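Side-chain contact in ancillary protein 1 (Streptococcus pyogenes, PDB 2XI9), which serves as a pilus-presented adhesin whose unusual internal thioester bond is required for efficient interaction with host cells: residues Ser62-Asp65 with Ile66-Ile70. Numbering follows the deposited sequence.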
loop_
_atom_site.group_PDB
_atom_site.type_symbol
_atom_site.label_atom_id
_atom_site.label_comp_id
_atom_site.label_asym_id
_atom_site.label_seq_id
_atom_site.Cartn_x
_atom_site.Cartn_y
_atom_site.Cartn_z
ATOM N N SER A 62 -12.671 13.229 -20.169
ATOM C CA SER A 62 -12.657 11.786 -20.178
ATOM C C SER A 62 -11.515 11.307 -19.295
ATOM O O SER A 62 -10.378 11.770 -19.431
ATOM C CB SER A 62 -12.486 11.290 -21.617
ATOM O OG SER A 62 -12.467 9.873 -21.678
ATOM N N SER A 63 -11.810 10.390 -18.377
ATOM C CA SER A 63 -10.766 9.818 -17.532
ATOM C C SER A 63 -9.717 9.132 -18.412
ATOM O O SER A 63 -10.043 8.487 -19.423
ATOM C CB SER A 63 -11.332 8.856 -16.491
ATOM O OG SER A 63 -11.790 7.655 -17.066
ATOM N N ASN A 64 -8.454 9.319 -18.052
ATOM C CA ASN A 64 -7.355 8.813 -18.860
ATOM C C ASN A 64 -6.473 7.926 -17.977
ATOM O O ASN A 64 -6.897 7.536 -16.907
ATOM C CB ASN A 64 -6.591 9.974 -19.497
ATOM C CG ASN A 64 -5.947 10.877 -18.485
ATOM O OD1 ASN A 64 -5.801 10.521 -17.325
ATOM N ND2 ASN A 64 -5.570 12.064 -18.919
ATOM N N ASP A 65 -5.261 7.629 -18.437
ATOM C CA ASP A 65 -4.424 6.636 -17.818
ATOM C C ASP A 65 -3.472 7.190 -16.761
ATOM O O ASP A 65 -2.907 6.411 -16.014
ATOM C CB ASP A 65 -3.639 5.867 -18.877
ATOM C CG ASP A 65 -2.719 6.747 -19.699
ATOM O OD1 ASP A 65 -2.886 7.978 -19.704
ATOM O OD2 ASP A 65 -1.833 6.192 -20.380
ATOM N N ILE A 66 -3.274 8.505 -16.705
ATOM C CA ILE A 66 -2.402 9.088 -15.674
ATOM C C ILE A 66 -3.129 10.037 -14.703
ATOM O O ILE A 66 -2.673 10.234 -13.551
ATOM C CB ILE A 66 -1.158 9.796 -16.274
ATOM C CG1 ILE A 66 -1.560 11.026 -17.091
ATOM C CG2 ILE A 66 -0.328 8.800 -17.109
ATOM C CD1 ILE A 66 -0.474 11.540 -18.034
ATOM N N GLY A 67 -4.236 10.612 -15.168
ATOM C CA GLY A 67 -4.998 11.566 -14.404
ATOM C C GLY A 67 -5.104 12.923 -15.063
ATOM O O GLY A 67 -4.273 13.296 -15.905
ATOM N N GLU A 68 -6.132 13.658 -14.664
ATOM C CA GLU A 68 -6.416 14.996 -15.190
ATOM C C GLU A 68 -5.902 16.083 -14.246
ATOM O O GLU A 68 -6.473 16.302 -13.164
ATOM C CB GLU A 68 -7.927 15.157 -15.385
ATOM C CG GLU A 68 -8.334 16.421 -16.143
ATOM C CD GLU A 68 -7.960 16.376 -17.619
ATOM O OE1 GLU A 68 -7.790 15.261 -18.168
ATOM O OE2 GLU A 68 -7.852 17.466 -18.234
ATOM N N ARG A 69 -4.837 16.771 -14.649
ATOM C CA ARG A 69 -4.206 17.762 -13.777
ATOM C C ARG A 69 -4.927 19.097 -13.841
ATOM O O ARG A 69 -5.191 19.613 -14.927
ATOM C CB ARG A 69 -2.735 17.964 -14.132
ATOM C CG ARG A 69 -2.019 18.973 -13.221
ATOM C CD ARG A 69 -0.568 18.558 -12.973
ATOM N NE ARG A 69 0.055 19.220 -11.821
ATOM C CZ ARG A 69 1.247 18.889 -11.312
ATOM N NH1 ARG A 69 1.969 17.897 -11.845
ATOM N NH2 ARG A 69 1.727 19.558 -10.266
ATOM N N ILE A 70 -5.231 19.657 -12.671
ATOM C CA ILE A 70 -5.930 20.939 -12.584
ATOM C C ILE A 70 -5.372 21.769 -11.428
ATOM O O ILE A 70 -5.335 21.307 -10.289
ATOM C CB ILE A 70 -7.463 20.730 -12.390
ATOM C CG1 ILE A 70 -8.015 19.728 -13.423
ATOM C CG2 ILE A 70 -8.194 22.052 -12.506
ATOM C CD1 ILE A 70 -9.539 19.641 -13.485
HETATM O O HOH W 1 -8.414 12.601 -17.809
#
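Between Asn-64 and Gly-67 the chain bends back tightly, their CA atoms only 5.7 Å apart, and at Gly-67 phi swings to 120°, a conformation suited to glycine because a beta-carbon here would press on the carbonyl oxygen of Ile-66. The Asn-64 side chain reaches into the bend. With chi1 at 63°, CG lies between the backbone N and the carbonyl carbon, turning the amide toward the residues that follow. Asn-64 OD1 accepts a hydrogen bond from Gly-67 N at 2.7 Å, with the donor tilted 19° from the carbonyl plane. Asn-64 OD1 also accepts a weak hydrogen bond from Ile-66 N, at 3.3 Å; this bond to the residue two positions on is the one that defines an Asx turn. The turn belongs to the prealbumin-like fold domain and carries the chain from strand 60-62, at the edge of the antiparallel sheet, to strand 68-71, at the edge of the four-stranded mixed sheet, where the backbone of Glu-68 hydrogen-bonds to that of Ile-29 in strand 26-33. Across the mouth of the turn, the Glu-68 chain bends at chi2 and meets Asn-64 at about a right angle, although Glu-68 OE1 stays 4.0 Å from Asn-64 ND2. A water donates to both Glu-68 OE1, at 2.8 Å, and Ser-62 O, at 2.7 Å, bridging the two arms of the loop. The exposed side chains of Asp-65 and Ile-66 lie alongside each other, pointing the same way, Asp-65 OD1 lying 3.7 Å from Ile-66 CG2.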